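PDB 3C1A: putative oxidoreductase from Magnetospirillum magnetotacticum, which is a putative oxidoreductase that probably binds a dinucleotide such as NAD(H) in its Rossmann-fold domain. Local coordinates for residues 232-244 with 254-266. Numbering follows the deposited sequence.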
ATOM      1  N   ARG A 232      11.626   8.140  -3.795  1.00 20.00           N
ATOM      2  CA  ARG A 232      10.322   7.685  -4.282  1.00 18.94           C
ATOM      3  C   ARG A 232       9.820   8.735  -5.240  1.00 19.74           C
ATOM      4  O   ARG A 232       9.611   9.913  -4.851  1.00 16.61           O
ATOM      5  CB  ARG A 232       9.329   7.536  -3.142  1.00 20.92           C
ATOM      6  CG  ARG A 232       9.635   6.358  -2.219  1.00 26.35           C
ATOM      7  N   ARG A 233       9.635   8.351  -6.500  1.00 17.77           N
ATOM      8  CA  ARG A 233       9.099   9.313  -7.453  1.00 16.16           C
ATOM      9  C   ARG A 233       8.276   8.612  -8.487  1.00 15.54           C
ATOM     10  O   ARG A 233       8.503   7.429  -8.772  1.00 16.50           O
ATOM     11  CB  ARG A 233      10.200  10.155  -8.092  1.00 16.85           C
ATOM     12  CG  ARG A 233      11.373   9.388  -8.610  1.00 21.19           C
ATOM     13  CD  ARG A 233      12.369  10.361  -9.194  1.00 24.05           C
ATOM     14  NE  ARG A 233      13.529   9.694  -9.774  1.00 24.11           N
ATOM     15  CZ  ARG A 233      14.424  10.303 -10.544  1.00 25.14           C
ATOM     16  NH1 ARG A 233      14.269  11.590 -10.856  1.00 29.57           N
ATOM     17  NH2 ARG A 233      15.460   9.619 -11.027  1.00 29.52           N
ATOM     18  N   LEU A 234       7.297   9.320  -9.035  1.00 15.30           N
ATOM     19  CA  LEU A 234       6.592   8.802 -10.203  1.00 14.79           C
ATOM     20  C   LEU A 234       6.276   9.935 -11.169  1.00 16.12           C
ATOM     21  O   LEU A 234       6.325  11.109 -10.801  1.00 14.60           O
ATOM     22  CB  LEU A 234       5.338   8.022  -9.804  1.00 15.53           C
ATOM     23  CG  LEU A 234       4.154   8.748  -9.167  1.00 12.25           C
ATOM     24  CD1 LEU A 234       3.318   9.644 -10.156  1.00 13.70           C
ATOM     25  CD2 LEU A 234       3.292   7.659  -8.530  1.00 16.68           C
ATOM     26  N   ALA A 235       6.005   9.587 -12.424  1.00 13.52           N
ATOM     27  CA  ALA A 235       5.694  10.593 -13.426  1.00 11.08           C
ATOM     28  C   ALA A 235       4.619  10.011 -14.307  1.00 14.00           C
ATOM     29  O   ALA A 235       4.706   8.849 -14.628  1.00  9.17           O
ATOM     30  CB  ALA A 235       6.930  10.921 -14.243  1.00  9.38           C
ATOM     31  N   VAL A 236       3.606  10.789 -14.666  1.00 11.04           N
ATOM     32  CA  VAL A 236       2.569  10.330 -15.609  1.00 12.18           C
ATOM     33  C   VAL A 236       2.681  11.213 -16.860  1.00 10.80           C
ATOM     34  O   VAL A 236       2.508  12.416 -16.790  1.00 11.03           O
ATOM     35  CB  VAL A 236       1.115  10.349 -15.017  1.00 11.35           C
ATOM     36  CG1 VAL A 236       0.099   9.867 -16.069  1.00 12.51           C
ATOM     37  CG2 VAL A 236       1.029   9.428 -13.794  1.00 11.06           C
ATOM     38  N   PHE A 237       3.026  10.607 -17.983  1.00 11.67           N
ATOM     39  CA  PHE A 237       3.306  11.362 -19.202  1.00 12.04           C
ATOM     40  C   PHE A 237       2.055  11.351 -20.051  1.00 11.16           C
ATOM     41  O   PHE A 237       1.527  10.301 -20.405  1.00 13.29           O
ATOM     42  CB  PHE A 237       4.484  10.762 -20.000  1.00 14.13           C
ATOM     43  CG  PHE A 237       5.778  10.685 -19.226  1.00 14.74           C
ATOM     44  CD1 PHE A 237       6.695  11.726 -19.253  1.00 14.05           C
ATOM     45  CD2 PHE A 237       6.090   9.544 -18.499  1.00 14.95           C
ATOM     46  CE1 PHE A 237       7.866  11.659 -18.550  1.00  9.65           C
ATOM     47  CE2 PHE A 237       7.284   9.462 -17.788  1.00 16.96           C
ATOM     48  CZ  PHE A 237       8.159  10.528 -17.793  1.00 12.42           C
ATOM     49  N   GLY A 238       1.583  12.525 -20.411  1.00 15.35           N
ATOM     50  CA  GLY A 238       0.453  12.604 -21.336  1.00 13.53           C
ATOM     51  C   GLY A 238       0.782  13.395 -22.568  1.00 14.39           C
ATOM     52  O   GLY A 238       1.885  13.938 -22.715  1.00 14.80           O
ATOM     53  N   GLU A 239      -0.204  13.527 -23.446  1.00 15.47           N
ATOM     54  CA  GLU A 239      -0.022  14.266 -24.703  1.00 14.12           C
ATOM     55  C   GLU A 239       0.271  15.762 -24.501  1.00 15.28           C
ATOM     56  O   GLU A 239       0.888  16.403 -25.358  1.00 16.65           O
ATOM     57  CB  GLU A 239      -1.270  14.176 -25.559  1.00 13.94           C
ATOM     58  CG  GLU A 239      -1.565  12.833 -26.102  1.00 18.83           C
ATOM     59  CD  GLU A 239      -2.769  12.842 -26.997  1.00 24.86           C
ATOM     60  OE1 GLU A 239      -3.552  13.821 -26.936  1.00 18.74           O
ATOM     61  OE2 GLU A 239      -2.935  11.848 -27.746  1.00 22.72           O
ATOM     62  N   ALA A 240      -0.215  16.320 -23.404  1.00 14.66           N
ATOM     63  CA  ALA A 240      -0.215  17.770 -23.196  1.00 13.16           C
ATOM     64  C   ALA A 240       0.565  18.246 -21.984  1.00 14.25           C
ATOM     65  O   ALA A 240       0.726  19.436 -21.816  1.00 16.63           O
ATOM     66  CB  ALA A 240      -1.663  18.275 -23.121  1.00 14.12           C
ATOM     67  N   GLY A 241       1.081  17.321 -21.181  1.00 14.71           N
ATOM     68  CA  GLY A 241       1.795  17.638 -19.942  1.00 15.87           C
ATOM     69  C   GLY A 241       2.275  16.357 -19.280  1.00 12.93           C
ATOM     70  O   GLY A 241       2.040  15.280 -19.778  1.00 12.90           O
ATOM     71  N   THR A 242       3.027  16.506 -18.205  1.00 13.78           N
ATOM     72  CA  THR A 242       3.587  15.380 -17.450  1.00 12.17           C
ATOM     73  C   THR A 242       3.340  15.722 -15.980  1.00 15.73           C
ATOM     74  O   THR A 242       3.627  16.842 -15.562  1.00 13.43           O
ATOM     75  CB  THR A 242       5.101  15.245 -17.715  1.00 11.41           C
ATOM     76  OG1 THR A 242       5.344  15.095 -19.137  1.00 14.14           O
ATOM     77  CG2 THR A 242       5.688  14.047 -16.949  1.00  9.68           C
ATOM     78  N   LEU A 243       2.773  14.787 -15.217  1.00 13.96           N
ATOM     79  CA  LEU A 243       2.592  14.983 -13.776  1.00 11.98           C
ATOM     80  C   LEU A 243       3.606  14.134 -13.054  1.00 12.45           C
ATOM     81  O   LEU A 243       3.752  12.946 -13.365  1.00  9.92           O
ATOM     82  CB  LEU A 243       1.185  14.581 -13.355  1.00 11.25           C
ATOM     83  CG  LEU A 243       0.127  15.563 -13.832  1.00 12.91           C
ATOM     84  CD1 LEU A 243      -1.253  14.979 -13.831  1.00  9.10           C
ATOM     85  CD2 LEU A 243       0.223  16.828 -12.950  1.00  8.79           C
ATOM     86  N   VAL A 244       4.345  14.755 -12.146  1.00 10.63           N
ATOM     87  CA  VAL A 244       5.388  14.097 -11.352  1.00 12.55           C
ATOM     88  C   VAL A 244       5.141  14.241  -9.826  1.00 15.80           C
ATOM     89  O   VAL A 244       4.837  15.306  -9.328  1.00 12.03           O
ATOM     90  CB  VAL A 244       6.813  14.634 -11.692  1.00 14.30           C
ATOM     91  CG1 VAL A 244       7.893  13.973 -10.803  1.00 11.51           C
ATOM     92  CG2 VAL A 244       7.165  14.451 -13.162  1.00 15.05           C
ATOM     93  N   THR A 254       3.977  18.302  -9.245  1.00 17.95           N
ATOM     94  CA  THR A 254       4.396  19.328 -10.211  1.00 18.45           C
ATOM     95  C   THR A 254       3.877  19.014 -11.620  1.00 19.06           C
ATOM     96  O   THR A 254       3.885  17.837 -12.064  1.00 18.68           O
ATOM     97  CB  THR A 254       5.931  19.479 -10.267  1.00 19.06           C
ATOM     98  OG1 THR A 254       6.540  18.204 -10.496  1.00 18.59           O
ATOM     99  CG2 THR A 254       6.453  19.999  -8.987  1.00 14.27           C
ATOM    100  N   LEU A 255       3.429  20.075 -12.303  1.00 16.63           N
ATOM    101  CA  LEU A 255       3.077  20.014 -13.720  1.00 19.69           C
ATOM    102  C   LEU A 255       4.239  20.459 -14.604  1.00 19.57           C
ATOM    103  O   LEU A 255       4.861  21.511 -14.381  1.00 20.89           O
ATOM    104  CB  LEU A 255       1.834  20.849 -14.021  1.00 21.84           C
ATOM    105  CG  LEU A 255       1.316  20.747 -15.463  1.00 19.35           C
ATOM    106  CD1 LEU A 255       0.914  19.328 -15.833  1.00 12.96           C
ATOM    107  CD2 LEU A 255       0.142  21.692 -15.645  1.00 22.37           C
ATOM    108  N   HIS A 256       4.551  19.625 -15.585  1.00 20.75           N
ATOM    109  CA  HIS A 256       5.662  19.871 -16.506  1.00 18.73           C
ATOM    110  C   HIS A 256       5.180  19.793 -17.936  1.00 20.68           C
ATOM    111  O   HIS A 256       4.104  19.279 -18.191  1.00 19.57           O
ATOM    112  CB  HIS A 256       6.750  18.841 -16.295  1.00 20.04           C
ATOM    113  CG  HIS A 256       7.365  18.905 -14.944  1.00 19.19           C
ATOM    114  ND1 HIS A 256       8.575  19.522 -14.705  1.00 25.51           N
ATOM    115  CD2 HIS A 256       6.929  18.449 -13.747  1.00 25.31           C
ATOM    116  CE1 HIS A 256       8.865  19.426 -13.420  1.00 20.43           C
ATOM    117  NE2 HIS A 256       7.879  18.787 -12.814  1.00 25.98           N
ATOM    118  N   PRO A 257       5.979  20.306 -18.889  1.00 20.83           N
ATOM    119  CA  PRO A 257       5.579  20.150 -20.288  1.00 17.83           C
ATOM    120  C   PRO A 257       5.447  18.720 -20.766  1.00 18.95           C
ATOM    121  O   PRO A 257       5.970  17.810 -20.143  1.00 17.00           O
ATOM    122  CB  PRO A 257       6.689  20.872 -21.058  1.00 20.52           C
ATOM    123  CG  PRO A 257       7.259  21.857 -20.045  1.00 21.91           C
ATOM    124  CD  PRO A 257       7.211  21.105 -18.750  1.00 20.35           C
ATOM    125  N   PRO A 258       4.773  18.532 -21.900  1.00 17.03           N
ATOM    126  CA  PRO A 258       4.721  17.207 -22.505  1.00 19.41           C
ATOM    127  C   PRO A 258       6.092  16.680 -22.970  1.00 25.82           C
ATOM    128  O   PRO A 258       7.040  17.433 -23.227  1.00 25.30           O
ATOM    129  CB  PRO A 258       3.774  17.400 -23.682  1.00 20.98           C
ATOM    130  CG  PRO A 258       3.848  18.865 -24.025  1.00 20.36           C
ATOM    131  CD  PRO A 258       4.068  19.545 -22.695  1.00 16.41           C
ATOM    132  N   GLN A 259       6.189  15.365 -23.070  1.00 29.65           N
ATOM    133  CA  GLN A 259       7.375  14.749 -23.627  1.00 31.76           C
ATOM    134  C   GLN A 259       6.969  13.689 -24.628  1.00 34.75           C
ATOM    135  O   GLN A 259       5.811  13.246 -24.657  1.00 37.77           O
ATOM    136  CB  GLN A 259       8.181  14.094 -22.529  1.00 28.20           C
ATOM    137  CG  GLN A 259       8.395  14.995 -21.338  1.00 32.17           C
ATOM    138  CD  GLN A 259       9.540  14.531 -20.495  1.00 30.89           C
ATOM    139  OE1 GLN A 259       9.929  13.364 -20.585  1.00 30.49           O
ATOM    140  NE2 GLN A 259      10.120  15.438 -19.697  1.00 26.29           N
ATOM    141  N   PRO A 260       7.894  13.322 -25.500  1.00 35.22           N
ATOM    142  CA  PRO A 260       7.885  11.989 -26.083  1.00 36.89           C
ATOM    143  C   PRO A 260       8.865  10.968 -25.438  1.00 36.24           C
ATOM    144  O   PRO A 260       8.604   9.775 -25.523  1.00 40.90           O
ATOM    145  CB  PRO A 260       8.257  12.264 -27.535  1.00 37.18           C
ATOM    146  CG  PRO A 260       8.862  13.733 -27.531  1.00 36.00           C
ATOM    147  CD  PRO A 260       8.891  14.195 -26.130  1.00 35.74           C
ATOM    148  N   ASP A 261       9.953  11.405 -24.800  1.00 35.76           N
ATOM    149  CA  ASP A 261      11.051  10.471 -24.424  1.00 35.50           C
ATOM    150  C   ASP A 261      10.842   9.634 -23.147  1.00 36.22           C
ATOM    151  O   ASP A 261      11.579   8.657 -22.912  1.00 38.69           O
ATOM    152  CB  ASP A 261      12.400  11.195 -24.337  1.00 33.79           C
ATOM    153  CG  ASP A 261      12.411  12.311 -23.299  1.00 40.52           C
ATOM    154  OD1 ASP A 261      11.776  12.167 -22.239  1.00 42.93           O
ATOM    155  OD2 ASP A 261      13.078  13.338 -23.528  1.00 45.99           O
ATOM    156  N   GLY A 262       9.866   9.996 -22.317  1.00 31.44           N
ATOM    157  CA  GLY A 262       9.653   9.260 -21.078  1.00 28.88           C
ATOM    158  C   GLY A 262      10.732   9.427 -20.023  1.00 25.65           C
ATOM    159  O   GLY A 262      10.755   8.694 -19.054  1.00 23.63           O
ATOM    160  N   ASN A 263      11.609  10.410 -20.200  1.00 22.75           N
ATOM    161  CA  ASN A 263      12.638  10.713 -19.253  1.00 22.74           C
ATOM    162  C   ASN A 263      12.064  11.563 -18.150  1.00 21.88           C
ATOM    163  O   ASN A 263      11.125  12.291 -18.362  1.00 18.62           O
ATOM    164  CB  ASN A 263      13.767  11.523 -19.916  1.00 23.26           C
ATOM    165  CG  ASN A 263      14.717  10.674 -20.748  1.00 28.99           C
ATOM    166  OD1 ASN A 263      14.807   9.447 -20.596  1.00 32.17           O
ATOM    167  ND2 ASN A 263      15.451  11.343 -21.633  1.00 33.23           N
ATOM    168  N   TRP A 264      12.677  11.498 -16.981  1.00 20.93           N
ATOM    169  CA  TRP A 264      12.288  12.345 -15.882  1.00 20.71           C
ATOM    170  C   TRP A 264      12.416  13.808 -16.259  1.00 23.02           C
ATOM    171  O   TRP A 264      13.494  14.256 -16.657  1.00 25.18           O
ATOM    172  CB  TRP A 264      13.173  12.087 -14.673  1.00 20.80           C
ATOM    173  CG  TRP A 264      13.028  10.765 -14.088  1.00 18.57           C
ATOM    174  CD1 TRP A 264      13.934   9.769 -14.132  1.00 23.29           C
ATOM    175  CD2 TRP A 264      11.919  10.270 -13.326  1.00 19.29           C
ATOM    176  NE1 TRP A 264      13.463   8.671 -13.458  1.00 25.39           N
ATOM    177  CE2 TRP A 264      12.232   8.959 -12.942  1.00 20.82           C
ATOM    178  CE3 TRP A 264      10.691  10.814 -12.930  1.00 16.53           C
ATOM    179  CZ2 TRP A 264      11.377   8.179 -12.191  1.00 18.59           C
ATOM    180  CZ3 TRP A 264       9.845  10.037 -12.181  1.00 17.87           C
ATOM    181  CH2 TRP A 264      10.190   8.723 -11.831  1.00 21.68           C
ATOM    182  N   PRO A 265      11.330  14.565 -16.131  1.00 23.52           N
ATOM    183  CA  PRO A 265      11.469  15.994 -16.321  1.00 25.60           C
ATOM    184  C   PRO A 265      12.585  16.625 -15.505  1.00 29.60           C
ATOM    185  O   PRO A 265      12.677  16.410 -14.299  1.00 28.16           O
ATOM    186  CB  PRO A 265      10.106  16.525 -15.890  1.00 25.48           C
ATOM    187  CG  PRO A 265       9.183  15.415 -16.214  1.00 20.96           C
ATOM    188  CD  PRO A 265       9.930  14.192 -15.863  1.00 21.94           C
ATOM    189  N   VAL A 266      13.419  17.409 -16.181  1.00 33.58           N
ATOM    190  CA  VAL A 266      14.385  18.274 -15.522  1.00 36.34           C
ATOM    191  C   VAL A 266      13.755  19.652 -15.386  1.00 37.99           C
ATOM    192  O   VAL A 266      13.006  20.088 -16.262  1.00 40.63           O
ATOM    193  CB  VAL A 266      15.699  18.391 -16.335  1.00 38.03           C
ATOM    194  CG1 VAL A 266      16.755  19.165 -15.536  1.00 41.33           C
ATOM    195  CG2 VAL A 266      16.214  17.014 -16.717  1.00 38.17           C
TER
HETATM  196  O   HOH W   1       4.471  13.863 -21.389  1.00 15.41           O
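T242 OG1 is gripped by two hydrogen bonds: it donates to P257 O at 3.0 Å and accepts from a water whose O lies 2.7 Å from OG1. That water also donates to G238 O and accepts from Q259 N. A threonine suits this place, since its hydroxyl serves loop and water while its methyl packs against a proline: with OG1 beside the backbone N (chi1 -57°) and CG2 anti to that N, CG2 meets P265 CG tip to tip. Strands 242-246 and 254-256 are zipped by paired backbone bonds, T242 with H256 and V244 with T254. Beyond H256 the loop folds back over the face carrying T242 and V244; P265 CB lies 3.5 Å above the H256 ring plane, while H256 NE2 and T254 OG1 share a hydrogen bond of 2.7 Å. Further along, G262 lays its CA over one face of F237 in a CH-pi contact, 3.9 Å from the ring centroid; its positive phi (69°) comes easily to a residue without a side chain. The R233 guanidinium stacks flat on the W264 indole, planes 8° apart, a cation-pi contact with CZ 3.5 Å from the five-membered ring centroid. The extended arginine chain also lays CD over the six-membered ring, and a salt bridge from NE to E154 helps fix the guanidinium. An alanine in place of W264 would probably deprive R233 of its stacking partner and open a gap beside A235. Antiparallel hairpin and returning loop lie toward one edge of the large mixed sheet, consistent with the GFO/IDH/MocA C-terminal domain fold.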